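Local coordinates for protein alginate lyase (PDB 5GMT) that cleaves the brown-algal polysaccharide alginate as a family 14 polysaccharide lyase, with a specificity directed at polymannuronate, at residues V198-V203 and P273-V278; A92-Y97 and Q269-S274; I61-G66 and N259-Y264; V99-F104 and F184-N189. One frame throughout, in Å; residues are numbered along the deposited sequence.

All four contacts reach the same antiparallel sheet of a two-sheet sandwich, and all are partly buried. Interactions 1 and 2 share Pro273 and Ser274; interactions 3 and 4, about 12 Å apart between centres, lie across the chain's centre from interaction 1. Interaction 2 is nearest that centre (about 13 Å, centre to centre) and interaction 1 farthest (about 19 Å), with Ser274 and Ala276 exposed. Interactions 2 and 3 are regular ladders on the two ends of strand 261-272. Interactions 1 and 4 lack a ladder, and side-chain-to-backbone bonds carry much of their polar contact, as one does beyond the strands of interaction 3. Aromatic residues populate interactions 3 and 4, whereas interaction 2 is largely aliphatic.

Interaction 1 (V198-V203 and P273-V278); sequences VHINTV and PSHAVV
His199, the last residue of strand 191-199, directs its side chain at the C-terminal tail. Its CB lies 3.9 Å from CD2 of His275, and CG lies near the carbonyl O of Ala276. At ND1 the approach becomes polar: the backbone N of Ala276 donates to it over 2.9 Å, nearly in the ring plane and at an N-H...N angle of 162°. At the ring edge CE1 faces the carbonyl O of Ser274 (3.2 Å), and NE2 passes CG of Pro273 while bonding to Glu197, consistent with a proton on NE2. In this concanavalin-like beta-sandwich the tail after strand 261-272 packs against the end of strand 191-199, where Trp209 of the adjacent strand stacks on the His199 ring. The two histidine rings meet rim to rim, their planes only 16° apart. In His275, with CG anti to its backbone N, NE2 donates a hydrogen bond to Ile200 O (2.8 Å), which lies in the imidazole plane. Farther along, CG1 of Val277 rests 3.6 Å from that same Ile200 O and crosses Thr202, whose OG1 is bonded to Asp207.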
loop_
_atom_site.group_PDB
_atom_site.type_symbol
_atom_site.label_atom_id
_atom_site.label_comp_id
_atom_site.label_asym_id
_atom_site.label_seq_id
_atom_site.Cartn_x
_atom_site.Cartn_y
_atom_site.Cartn_z
ATOM N N VAL A 198 4.157 -6.947 -8.352
ATOM C CA VAL A 198 4.470 -7.996 -7.401
ATOM C C VAL A 198 4.385 -9.358 -8.065
ATOM O O VAL A 198 3.361 -9.695 -8.652
ATOM C CB VAL A 198 3.503 -7.983 -6.194
ATOM C CG1 VAL A 198 3.819 -9.155 -5.248
ATOM C CG2 VAL A 198 3.577 -6.657 -5.453
ATOM N N HIS A 199 5.465 -10.128 -7.983
ATOM C CA HIS A 199 5.445 -11.519 -8.429
ATOM C C HIS A 199 5.782 -12.376 -7.222
ATOM O O HIS A 199 6.885 -12.281 -6.679
ATOM C CB HIS A 199 6.441 -11.757 -9.576
ATOM C CG HIS A 199 6.072 -11.053 -10.844
ATOM N ND1 HIS A 199 5.896 -11.718 -12.038
ATOM C CD2 HIS A 199 5.808 -9.748 -11.095
ATOM C CE1 HIS A 199 5.548 -10.852 -12.973
ATOM N NE2 HIS A 199 5.496 -9.648 -12.430
ATOM N N ILE A 200 4.835 -13.198 -6.778
ATOM C CA ILE A 200 5.068 -13.935 -5.549
ATOM C C ILE A 200 5.980 -15.108 -5.857
ATOM O O ILE A 200 6.130 -15.506 -7.012
ATOM C CB ILE A 200 3.750 -14.406 -4.874
ATOM C CG1 ILE A 200 2.941 -15.330 -5.785
ATOM C CG2 ILE A 200 2.904 -13.209 -4.457
ATOM C CD1 ILE A 200 1.608 -15.755 -5.128
ATOM N N ASN A 201 6.624 -15.630 -4.823
ATOM C CA ASN A 201 7.623 -16.678 -4.995
ATOM C C ASN A 201 7.067 -18.025 -5.415
ATOM O O ASN A 201 5.914 -18.368 -5.136
ATOM C CB ASN A 201 8.404 -16.863 -3.698
ATOM C CG ASN A 201 7.509 -17.287 -2.544
ATOM O OD1 ASN A 201 6.672 -16.507 -2.083
ATOM N ND2 ASN A 201 7.684 -18.533 -2.066
ATOM N N THR A 202 7.911 -18.790 -6.091
ATOM C CA THR A 202 7.713 -20.232 -6.180
ATOM C C THR A 202 7.752 -20.787 -4.770
ATOM O O THR A 202 8.648 -20.443 -4.000
ATOM C CB THR A 202 8.809 -20.891 -7.011
ATOM O OG1 THR A 202 8.947 -20.179 -8.250
ATOM C CG2 THR A 202 8.472 -22.360 -7.282
ATOM N N VAL A 203 6.784 -21.623 -4.412
ATOM C CA VAL A 203 6.813 -22.236 -3.094
ATOM C C VAL A 203 8.093 -23.053 -2.990
ATOM O O VAL A 203 8.447 -23.786 -3.910
ATOM C CB VAL A 203 5.547 -23.095 -2.843
ATOM C CG1 VAL A 203 5.656 -23.866 -1.534
ATOM C CG2 VAL A 203 4.334 -22.194 -2.818
ATOM N N PRO A 273 0.045 -9.257 -15.075
ATOM C CA PRO A 273 1.017 -9.683 -16.085
ATOM C C PRO A 273 1.318 -11.163 -15.937
ATOM O O PRO A 273 0.927 -11.776 -14.940
ATOM C CB PRO A 273 2.255 -8.853 -15.753
ATOM C CG PRO A 273 2.176 -8.702 -14.241
ATOM C CD PRO A 273 0.698 -8.626 -13.908
ATOM N N SER A 274 2.019 -11.727 -16.911
ATOM C CA SER A 274 2.469 -13.107 -16.797
ATOM C C SER A 274 3.424 -13.248 -15.625
ATOM O O SER A 274 4.343 -12.444 -15.464
ATOM C CB SER A 274 3.162 -13.554 -18.083
ATOM O OG SER A 274 2.262 -13.556 -19.175
ATOM N N HIS A 275 3.201 -14.274 -14.811
ATOM C CA HIS A 275 4.065 -14.555 -13.664
ATOM C C HIS A 275 5.497 -14.853 -14.108
ATOM O O HIS A 275 5.724 -15.686 -14.972
ATOM C CB HIS A 275 3.495 -15.727 -12.861
ATOM C CG HIS A 275 4.135 -15.904 -11.521
ATOM N ND1 HIS A 275 4.346 -17.144 -10.956
ATOM C CD2 HIS A 275 4.595 -14.999 -10.625
ATOM C CE1 HIS A 275 4.911 -16.997 -9.773
ATOM N NE2 HIS A 275 5.075 -15.704 -9.547
ATOM N N ALA A 276 6.463 -14.140 -13.534
ATOM C CA ALA A 276 7.866 -14.362 -13.859
ATOM C C ALA A 276 8.723 -14.192 -12.610
ATOM O O ALA A 276 8.963 -13.076 -12.166
ATOM C CB ALA A 276 8.325 -13.404 -14.952
ATOM N N VAL A 277 9.190 -15.296 -12.040
ATOM C CA VAL A 277 10.003 -15.199 -10.835
ATOM C C VAL A 277 11.454 -14.918 -11.191
ATOM O O VAL A 277 11.867 -15.093 -12.342
ATOM C CB VAL A 277 9.913 -16.481 -9.996
ATOM C CG1 VAL A 277 8.470 -16.708 -9.542
ATOM C CG2 VAL A 277 10.423 -17.668 -10.795
ATOM N N VAL A 278 12.217 -14.457 -10.203
ATOM C CA VAL A 278 13.632 -14.169 -10.401
ATOM C C VAL A 278 14.439 -14.833 -9.304
ATOM O O VAL A 278 14.352 -14.441 -8.140
ATOM C CB VAL A 278 13.909 -12.656 -10.418
ATOM C CG1 VAL A 278 15.409 -12.403 -10.498
ATOM C CG2 VAL A 278 13.207 -12.026 -11.596
#

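Interaction 2 (A92-Y97 and Q269-S274); sequences AMILKY and QILTPS
Two central strands of a sandwich sheet, 92-102 and 261-272, pair here as an antiparallel ladder, their local axes 4.5 Å apart at closest approach. Ile94 and Leu271 form a hydrogen-bonded pair, with Ile94 N reaching Leu271 O at 2.8 Å and Leu271 N returning to Ile94 O at 2.9 Å. Lys96 and Gln269 repeat the pattern, while Leu95 and Ile270 between them make a non-hydrogen-bonded pair. On the face carrying Leu95 and Ile270, Met93 sends CG anti to its backbone N and against CG2 of Ile270, a tight 3.5 Å contact; its chain then bends at chi3 (-93°). CD1 of Leu95 meets CG1 of Ile270 at 3.8 Å. The other face holds Ile94, Leu271, Lys96 and Gln269: the aliphatic part of Lys96 crosses Leu271 obliquely, CE lying 4.0 Å from CD1. Beyond the ladder, CG of Pro273 fits between Ile94 CG1 and Ala92 CB, and a water donates to both Ala92 O and Pro273 O. Strand 191-199 bonds to the other edge of 92-102, strand 14-19 flanks 261-272, and Leu115 of strand 110-118, in the opposing sheet, packs on Met93 and Leu95.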
loop_
_atom_site.group_PDB
_atom_site.type_symbol
_atom_site.label_atom_id
_atom_site.label_comp_id
_atom_site.label_asym_id
_atom_site.label_seq_id
_atom_site.Cartn_x
_atom_site.Cartn_y
_atom_site.Cartn_z
ATOM N N ALA A 92 0.887 -12.916 -10.050
ATOM C CA ALA A 92 1.526 -11.651 -10.394
ATOM C C ALA A 92 0.477 -10.557 -10.588
ATOM O O ALA A 92 -0.560 -10.769 -11.219
ATOM C CB ALA A 92 2.388 -11.800 -11.649
ATOM N N MET A 93 0.759 -9.380 -10.042
ATOM C CA MET A 93 -0.208 -8.306 -10.062
ATOM C C MET A 93 0.526 -6.974 -10.095
ATOM O O MET A 93 1.587 -6.831 -9.488
ATOM C CB MET A 93 -1.104 -8.418 -8.824
ATOM C CG MET A 93 -2.490 -7.870 -8.937
ATOM S SD MET A 93 -3.390 -8.146 -7.396
ATOM C CE MET A 93 -4.200 -9.700 -7.754
ATOM N N ILE A 94 -0.033 -6.005 -10.812
ATOM C CA ILE A 94 0.476 -4.643 -10.787
ATOM C C ILE A 94 -0.606 -3.714 -10.249
ATOM O O ILE A 94 -1.720 -3.698 -10.760
ATOM C CB ILE A 94 0.905 -4.145 -12.191
ATOM C CG1 ILE A 94 2.012 -5.025 -12.777
ATOM C CG2 ILE A 94 1.360 -2.693 -12.130
ATOM C CD1 ILE A 94 2.399 -4.617 -14.204
ATOM N N LEU A 95 -0.286 -2.963 -9.206
ATOM C CA LEU A 95 -1.195 -1.934 -8.705
ATOM C C LEU A 95 -0.688 -0.577 -9.135
ATOM O O LEU A 95 0.487 -0.281 -8.952
ATOM C CB LEU A 95 -1.285 -1.981 -7.181
ATOM C CG LEU A 95 -2.058 -0.846 -6.511
ATOM C CD1 LEU A 95 -3.532 -0.933 -6.889
ATOM C CD2 LEU A 95 -1.898 -0.885 -4.987
ATOM N N LYS A 96 -1.564 0.252 -9.695
ATOM C CA LYS A 96 -1.193 1.625 -10.030
ATOM C C LYS A 96 -2.186 2.560 -9.388
ATOM O O LYS A 96 -3.355 2.229 -9.310
ATOM C CB LYS A 96 -1.197 1.857 -11.538
ATOM C CG LYS A 96 -0.200 1.023 -12.315
ATOM C CD LYS A 96 -0.215 1.395 -13.787
ATOM C CE LYS A 96 0.711 0.496 -14.573
ATOM N NZ LYS A 96 0.777 0.887 -16.013
ATOM N N TYR A 97 -1.724 3.724 -8.940
ATOM C CA TYR A 97 -2.624 4.794 -8.540
ATOM C C TYR A 97 -1.850 6.095 -8.518
ATOM O O TYR A 97 -0.625 6.084 -8.459
ATOM C CB TYR A 97 -3.274 4.535 -7.175
ATOM C CG TYR A 97 -2.335 4.325 -6.004
ATOM C CD1 TYR A 97 -1.914 3.047 -5.652
ATOM C CD2 TYR A 97 -1.884 5.397 -5.239
ATOM C CE1 TYR A 97 -1.057 2.835 -4.555
ATOM C CE2 TYR A 97 -1.033 5.199 -4.145
ATOM C CZ TYR A 97 -0.625 3.911 -3.809
ATOM O OH TYR A 97 0.217 3.704 -2.724
ATOM N N GLN A 269 -5.579 1.230 -10.786
ATOM C CA GLN A 269 -5.600 0.129 -11.754
ATOM C C GLN A 269 -4.958 -1.117 -11.164
ATOM O O GLN A 269 -3.943 -1.027 -10.472
ATOM C CB GLN A 269 -4.839 0.473 -13.033
ATOM C CG GLN A 269 -5.198 1.751 -13.738
ATOM C CD GLN A 269 -4.262 1.996 -14.909
ATOM O OE1 GLN A 269 -4.021 1.100 -15.720
ATOM N NE2 GLN A 269 -3.708 3.198 -14.982
ATOM N N ILE A 270 -5.529 -2.276 -11.466
ATOM C CA ILE A 270 -4.865 -3.528 -11.152
ATOM C C ILE A 270 -4.740 -4.324 -12.436
ATOM O O ILE A 270 -5.744 -4.611 -13.106
ATOM C CB ILE A 270 -5.618 -4.334 -10.075
ATOM C CG1 ILE A 270 -5.498 -3.631 -8.720
ATOM C CG2 ILE A 270 -5.052 -5.735 -9.970
ATOM C CD1 ILE A 270 -6.267 -4.322 -7.597
ATOM N N LEU A 271 -3.500 -4.636 -12.797
ATOM C CA LEU A 271 -3.209 -5.480 -13.954
ATOM C C LEU A 271 -2.642 -6.814 -13.515
ATOM O O LEU A 271 -2.082 -6.923 -12.420
ATOM C CB LEU A 271 -2.211 -4.801 -14.897
ATOM C CG LEU A 271 -2.584 -3.412 -15.403
ATOM C CD1 LEU A 271 -2.054 -2.349 -14.451
ATOM C CD2 LEU A 271 -2.022 -3.223 -16.805
ATOM N N THR A 272 -2.765 -7.820 -14.381
ATOM C CA THR A 272 -2.196 -9.134 -14.101
ATOM C C THR A 272 -1.254 -9.556 -15.222
ATOM O O THR A 272 -1.693 -10.144 -16.208
ATOM C CB THR A 272 -3.290 -10.211 -13.935
ATOM O OG1 THR A 272 -4.129 -10.220 -15.098
ATOM C CG2 THR A 272 -4.150 -9.945 -12.703
ATOM N N PRO A 273 0.045 -9.257 -15.075
ATOM C CA PRO A 273 1.017 -9.683 -16.085
ATOM C C PRO A 273 1.318 -11.163 -15.937
ATOM O O PRO A 273 0.927 -11.776 -14.940
ATOM C CB PRO A 273 2.255 -8.853 -15.753
ATOM C CG PRO A 273 2.176 -8.702 -14.241
ATOM C CD PRO A 273 0.698 -8.626 -13.908
ATOM N N SER A 274 2.019 -11.727 -16.911
ATOM C CA SER A 274 2.469 -13.107 -16.797
ATOM C C SER A 274 3.424 -13.248 -15.625
ATOM O O SER A 274 4.343 -12.444 -15.464
ATOM C CB SER A 274 3.162 -13.554 -18.083
ATOM O OG SER A 274 2.262 -13.556 -19.175
HETATM O O HOH W 1 -0.796 -12.717 -13.052
#

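Interaction 3 (I61-G66 and N259-Y264); sequences IFYEKG and NDCYSY
Tyr63 and Ser263 bury the most surface in this contact, and their hydroxyls are hydrogen-bonded tip to tip, Tyr63 OH lying 2.7 Å from Ser263 OG. The tyrosine sets CG anti to its carbonyl carbon (chi1 -36°), which lays the ring along the neighbouring strand, its edge passing Cys261 and Ser263. SG of Cys261 lies obliquely beside the ring, 3.8 Å from CD2 of Tyr63, while CG2 of Ile61 covers part of one ring face. Ser263 OG also approaches CB of Ile61 at 3.4 Å. These side chains belong to the inward face of an antiparallel ladder between strands 58-63 and 261-272, in which Tyr63 N donates to Cys261 O at 2.9 Å; Thr246 of the opposing sheet also bonds to the tyrosine hydroxyl. A leucine in place of Tyr63 would lose both hydroxyl bonds and would probably loosen this tie between the two sheets. On the other face Phe62, with CG anti to its backbone N, puts CD1 over the ring of Tyr262, 3.4 Å from CE2; the planes are inclined at 32°. Backbone N of Glu64 lies above the centre of the Phe62 ring. Beyond the strands, Asp260 OD1 receives Lys65 N in an almost straight bond (2.8 Å, 176°), the donor coming from above the carboxylate plane. OD1 also borders the edge of Phe62, at 3.9 Å from CZ.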
loop_
_atom_site.group_PDB
_atom_site.type_symbol
_atom_site.label_atom_id
_atom_site.label_comp_id
_atom_site.label_asym_id
_atom_site.label_seq_id
_atom_site.Cartn_x
_atom_site.Cartn_y
_atom_site.Cartn_z
ATOM N N ILE A 61 -8.437 11.785 1.707
ATOM C CA ILE A 61 -8.256 11.362 3.085
ATOM C C ILE A 61 -7.678 12.513 3.900
ATOM O O ILE A 61 -6.659 13.103 3.527
ATOM C CB ILE A 61 -7.304 10.143 3.192
ATOM C CG1 ILE A 61 -7.736 9.020 2.239
ATOM C CG2 ILE A 61 -7.217 9.675 4.648
ATOM C CD1 ILE A 61 -9.137 8.469 2.505
ATOM N N PHE A 62 -8.326 12.804 5.025
ATOM C CA PHE A 62 -7.913 13.864 5.919
ATOM C C PHE A 62 -7.194 13.290 7.145
ATOM O O PHE A 62 -7.702 12.372 7.782
ATOM C CB PHE A 62 -9.138 14.677 6.342
ATOM C CG PHE A 62 -8.887 15.612 7.480
ATOM C CD1 PHE A 62 -7.908 16.588 7.384
ATOM C CD2 PHE A 62 -9.646 15.535 8.635
ATOM C CE1 PHE A 62 -7.683 17.473 8.420
ATOM C CE2 PHE A 62 -9.427 16.412 9.684
ATOM C CZ PHE A 62 -8.448 17.384 9.575
ATOM N N TYR A 63 -6.002 13.815 7.441
ATOM C CA TYR A 63 -5.288 13.480 8.662
ATOM C C TYR A 63 -5.211 14.726 9.522
ATOM O O TYR A 63 -4.524 15.699 9.182
ATOM C CB TYR A 63 -3.864 12.963 8.395
ATOM C CG TYR A 63 -3.678 12.102 7.165
ATOM C CD1 TYR A 63 -3.571 10.708 7.261
ATOM C CD2 TYR A 63 -3.579 12.684 5.906
ATOM C CE1 TYR A 63 -3.391 9.938 6.126
ATOM C CE2 TYR A 63 -3.408 11.926 4.777
ATOM C CZ TYR A 63 -3.306 10.551 4.889
ATOM O OH TYR A 63 -3.124 9.807 3.757
ATOM N N GLU A 64 -5.911 14.693 10.640
ATOM C CA GLU A 64 -5.921 15.817 11.549
ATOM C C GLU A 64 -4.547 16.015 12.175
ATOM O O GLU A 64 -3.849 15.043 12.449
ATOM C CB GLU A 64 -6.965 15.578 12.622
ATOM C CG GLU A 64 -7.267 16.758 13.477
ATOM C CD GLU A 64 -8.705 16.725 13.936
ATOM O OE1 GLU A 64 -9.405 17.748 13.742
ATOM O OE2 GLU A 64 -9.129 15.665 14.462
ATOM N N LYS A 65 -4.169 17.271 12.397
ATOM C CA LYS A 65 -2.950 17.588 13.134
ATOM C C LYS A 65 -2.935 16.803 14.434
ATOM O O LYS A 65 -3.943 16.750 15.144
ATOM C CB LYS A 65 -2.870 19.099 13.398
ATOM C CG LYS A 65 -1.600 19.547 14.107
ATOM C CD LYS A 65 -1.497 21.070 14.122
ATOM C CE LYS A 65 -0.191 21.512 14.788
ATOM N NZ LYS A 65 0.016 22.984 14.656
ATOM N N GLY A 66 -1.825 16.122 14.717
ATOM C CA GLY A 66 -1.715 15.358 15.950
ATOM C C GLY A 66 -2.126 13.896 15.825
ATOM O O GLY A 66 -1.928 13.103 16.743
ATOM N N ASN A 259 0.850 18.548 10.735
ATOM C CA ASN A 259 -0.143 19.455 10.164
ATOM C C ASN A 259 -1.515 18.811 9.946
ATOM O O ASN A 259 -1.629 17.598 9.787
ATOM C CB ASN A 259 0.326 19.987 8.815
ATOM C CG ASN A 259 1.723 20.587 8.849
ATOM O OD1 ASN A 259 2.141 21.191 9.829
ATOM N ND2 ASN A 259 2.430 20.454 7.739
ATOM N N ASP A 260 -2.554 19.639 9.915
ATOM C CA ASP A 260 -3.771 19.264 9.224
ATOM C C ASP A 260 -3.385 19.067 7.761
ATOM O O ASP A 260 -2.882 19.991 7.119
ATOM C CB ASP A 260 -4.855 20.340 9.367
ATOM C CG ASP A 260 -5.357 20.481 10.798
ATOM O OD1 ASP A 260 -5.674 19.452 11.424
ATOM O OD2 ASP A 260 -5.405 21.620 11.316
ATOM N N CYS A 261 -3.586 17.863 7.231
ATOM C CA CYS A 261 -3.124 17.593 5.873
ATOM C C CYS A 261 -4.031 16.586 5.177
ATOM O O CYS A 261 -4.891 15.953 5.805
ATOM C CB CYS A 261 -1.674 17.097 5.891
ATOM S SG CYS A 261 -1.436 15.614 6.905
ATOM N N TYR A 262 -3.839 16.460 3.866
ATOM C CA TYR A 262 -4.760 15.708 3.028
ATOM C C TYR A 262 -4.043 14.939 1.935
ATOM O O TYR A 262 -3.097 15.434 1.304
ATOM C CB TYR A 262 -5.780 16.641 2.358
ATOM C CG TYR A 262 -6.498 17.598 3.270
ATOM C CD1 TYR A 262 -5.881 18.763 3.700
ATOM C CD2 TYR A 262 -7.811 17.363 3.665
ATOM C CE1 TYR A 262 -6.541 19.654 4.519
ATOM C CE2 TYR A 262 -8.484 18.249 4.480
ATOM C CZ TYR A 262 -7.835 19.392 4.910
ATOM O OH TYR A 262 -8.490 20.290 5.715
ATOM N N SER A 263 -4.529 13.738 1.670
ATOM C CA SER A 263 -4.085 13.024 0.500
ATOM C C SER A 263 -5.267 12.830 -0.437
ATOM O O SER A 263 -6.419 12.794 -0.005
ATOM C CB SER A 263 -3.449 11.676 0.870
ATOM O OG SER A 263 -4.338 10.852 1.604
ATOM N N TYR A 264 -4.963 12.718 -1.723
ATOM C CA TYR A 264 -5.966 12.535 -2.764
ATOM C C TYR A 264 -5.564 11.365 -3.639
ATOM O O TYR A 264 -4.420 11.289 -4.060
ATOM C CB TYR A 264 -6.085 13.784 -3.645
ATOM C CG TYR A 264 -6.417 15.056 -2.910
ATOM C CD1 TYR A 264 -5.492 15.659 -2.062
ATOM C CD2 TYR A 264 -7.649 15.679 -3.095
ATOM C CE1 TYR A 264 -5.799 16.845 -1.388
ATOM C CE2 TYR A 264 -7.962 16.869 -2.431
ATOM C CZ TYR A 264 -7.033 17.438 -1.586
ATOM O OH TYR A 264 -7.330 18.607 -0.936
HETATM O O HOH W 2 0.952 22.812 12.001
#

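Interaction 4 (V99-F104 and F184-N189); sequences VYFENF and FRFMNN
Asn189 N donates to Phe101 O at 2.7 Å, nearly along the C=O axis though bent at the hydrogen (135°). Beside it, Asn188 OD1 accepts Phe104 N at 3.0 Å from well above its amide plane, and Asn189 OD1 takes a weak bond from Asn103 N. Asn188, with CG anti to its backbone N, also reaches Asn103 OD1 through a water at ND2; a second water joins Tyr100 OH to Asn189 OD1. An alanine at Asn188 would remove the acceptor for Phe104 N and would probably let the turn after the strand drift from the facing loop. These bonds join the end of strand 92-102, in one sheet of the beta-sandwich, to the loop leading into strand 191-199. Inward, CE1 of Phe101 meets CD1 of Phe186 at 3.7 Å, with CZ of Phe101 over one face of the Phe186 ring and the planes inclined at 45°. CD2 of Phe101 sits over the centre of the Phe104 ring. Farther out, Leu112 of the opposing sheet packs on Phe101 and Phe186, His192 meets Phe101 edge-to-face, and Asp260 O accepts the side-chain ND2 of Asn103.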
loop_
_atom_site.group_PDB
_atom_site.type_symbol
_atom_site.label_atom_id
_atom_site.label_comp_id
_atom_site.label_asym_id
_atom_site.label_seq_id
_atom_site.Cartn_x
_atom_site.Cartn_y
_atom_site.Cartn_z
ATOM N N VAL A 99 -1.331 9.613 -6.340
ATOM C CA VAL A 99 -1.584 10.244 -5.047
ATOM C C VAL A 99 -0.986 11.657 -4.971
ATOM O O VAL A 99 0.155 11.889 -5.382
ATOM C CB VAL A 99 -1.039 9.371 -3.885
ATOM C CG1 VAL A 99 0.456 9.088 -4.061
ATOM C CG2 VAL A 99 -1.309 10.010 -2.539
ATOM N N TYR A 100 -1.791 12.591 -4.464
ATOM C CA TYR A 100 -1.367 13.960 -4.175
ATOM C C TYR A 100 -1.180 14.147 -2.670
ATOM O O TYR A 100 -2.060 13.783 -1.892
ATOM C CB TYR A 100 -2.415 14.956 -4.701
ATOM C CG TYR A 100 -1.990 16.409 -4.668
ATOM C CD1 TYR A 100 -2.068 17.155 -3.498
ATOM C CD2 TYR A 100 -1.545 17.041 -5.821
ATOM C CE1 TYR A 100 -1.683 18.500 -3.473
ATOM C CE2 TYR A 100 -1.160 18.377 -5.806
ATOM C CZ TYR A 100 -1.234 19.098 -4.633
ATOM O OH TYR A 100 -0.848 20.428 -4.632
ATOM N N PHE A 101 -0.051 14.720 -2.254
ATOM C CA PHE A 101 0.160 15.055 -0.844
ATOM C C PHE A 101 -0.028 16.544 -0.628
ATOM O O PHE A 101 0.687 17.349 -1.213
ATOM C CB PHE A 101 1.568 14.655 -0.372
ATOM C CG PHE A 101 1.840 13.182 -0.451
ATOM C CD1 PHE A 101 2.365 12.623 -1.611
ATOM C CD2 PHE A 101 1.571 12.357 0.626
ATOM C CE1 PHE A 101 2.622 11.262 -1.697
ATOM C CE2 PHE A 101 1.832 10.985 0.545
ATOM C CZ PHE A 101 2.353 10.444 -0.622
ATOM N N GLU A 102 -0.977 16.907 0.221
ATOM C CA GLU A 102 -1.233 18.324 0.483
ATOM C C GLU A 102 -0.875 18.704 1.915
ATOM O O GLU A 102 -1.459 18.176 2.868
ATOM C CB GLU A 102 -2.699 18.655 0.200
ATOM C CG GLU A 102 -3.046 20.105 0.470
ATOM C CD GLU A 102 -4.523 20.367 0.299
ATOM O OE1 GLU A 102 -5.061 19.991 -0.766
ATOM O OE2 GLU A 102 -5.142 20.929 1.231
ATOM N N ASN A 103 0.092 19.614 2.046
ATOM C CA ASN A 103 0.554 20.142 3.334
ATOM C C ASN A 103 1.302 19.112 4.191
ATOM O O ASN A 103 1.140 19.070 5.410
ATOM C CB ASN A 103 -0.616 20.726 4.130
ATOM C CG ASN A 103 -0.175 21.797 5.104
ATOM O OD1 ASN A 103 0.798 22.504 4.854
ATOM N ND2 ASN A 103 -0.868 21.906 6.226
ATOM N N PHE A 104 2.127 18.295 3.539
ATOM C CA PHE A 104 3.021 17.366 4.229
ATOM C C PHE A 104 4.407 18.002 4.384
ATOM O O PHE A 104 4.990 18.426 3.387
ATOM C CB PHE A 104 3.141 16.049 3.452
ATOM C CG PHE A 104 1.938 15.143 3.580
ATOM C CD1 PHE A 104 0.711 15.517 3.063
ATOM C CD2 PHE A 104 2.053 13.898 4.188
ATOM C CE1 PHE A 104 -0.388 14.674 3.173
ATOM C CE2 PHE A 104 0.952 13.050 4.303
ATOM C CZ PHE A 104 -0.262 13.441 3.793
ATOM N N PHE A 184 13.129 5.933 -3.355
ATOM C CA PHE A 184 12.218 6.872 -4.000
ATOM C C PHE A 184 11.720 7.805 -2.913
ATOM O O PHE A 184 11.864 7.511 -1.736
ATOM C CB PHE A 184 11.058 6.159 -4.716
ATOM C CG PHE A 184 10.382 5.091 -3.889
ATOM C CD1 PHE A 184 10.880 3.797 -3.866
ATOM C CD2 PHE A 184 9.247 5.380 -3.147
ATOM C CE1 PHE A 184 10.266 2.810 -3.111
ATOM C CE2 PHE A 184 8.616 4.393 -2.393
ATOM C CZ PHE A 184 9.131 3.111 -2.370
ATOM N N ARG A 185 11.160 8.943 -3.300
ATOM C CA ARG A 185 10.778 9.943 -2.317
ATOM C C ARG A 185 9.514 10.648 -2.771
ATOM O O ARG A 185 9.292 10.837 -3.965
ATOM C CB ARG A 185 11.911 10.962 -2.089
ATOM C CG ARG A 185 11.579 12.053 -1.051
ATOM C CD ARG A 185 12.752 13.000 -0.753
ATOM N NE ARG A 185 13.635 12.481 0.293
ATOM C CZ ARG A 185 14.539 13.204 0.956
ATOM N NH1 ARG A 185 14.693 14.497 0.698
ATOM N NH2 ARG A 185 15.291 12.629 1.885
ATOM N N PHE A 186 8.690 11.013 -1.801
ATOM C CA PHE A 186 7.455 11.730 -2.052
ATOM C C PHE A 186 7.657 13.215 -1.807
ATOM O O PHE A 186 8.371 13.604 -0.881
ATOM C CB PHE A 186 6.344 11.176 -1.169
ATOM C CG PHE A 186 6.126 9.707 -1.351
ATOM C CD1 PHE A 186 5.598 9.218 -2.540
ATOM C CD2 PHE A 186 6.446 8.818 -0.346
ATOM C CE1 PHE A 186 5.393 7.852 -2.720
ATOM C CE2 PHE A 186 6.246 7.456 -0.521
ATOM C CZ PHE A 186 5.724 6.973 -1.705
ATOM N N MET A 187 7.023 14.034 -2.642
ATOM C CA MET A 187 7.167 15.485 -2.558
ATOM C C MET A 187 5.867 16.157 -2.166
ATOM O O MET A 187 4.808 15.832 -2.699
ATOM C CB MET A 187 7.649 16.048 -3.897
ATOM C CG MET A 187 8.931 15.415 -4.394
ATOM S SD MET A 187 9.530 16.204 -5.899
ATOM C CE MET A 187 10.011 17.809 -5.270
ATOM N N ASN A 188 5.953 17.096 -1.232
ATOM C CA ASN A 188 4.797 17.896 -0.845
ATOM C C ASN A 188 4.185 18.647 -2.027
ATOM O O ASN A 188 4.898 19.089 -2.933
ATOM C CB ASN A 188 5.202 18.880 0.252
ATOM C CG ASN A 188 4.019 19.613 0.848
ATOM O OD1 ASN A 188 2.882 19.150 0.770
ATOM N ND2 ASN A 188 4.288 20.757 1.467
ATOM N N ASN A 189 2.856 18.751 -2.014
ATOM C CA ASN A 189 2.088 19.550 -2.974
ATOM C C ASN A 189 2.288 19.139 -4.425
ATOM O O ASN A 189 2.298 19.982 -5.335
ATOM C CB ASN A 189 2.422 21.036 -2.786
ATOM C CG ASN A 189 2.058 21.535 -1.392
ATOM O OD1 ASN A 189 1.020 21.159 -0.840
ATOM N ND2 ASN A 189 2.929 22.354 -0.802
HETATM O O HOH W 3 -1.191 21.667 -2.407
HETATM O O HOH W 4 2.474 22.884 2.569
#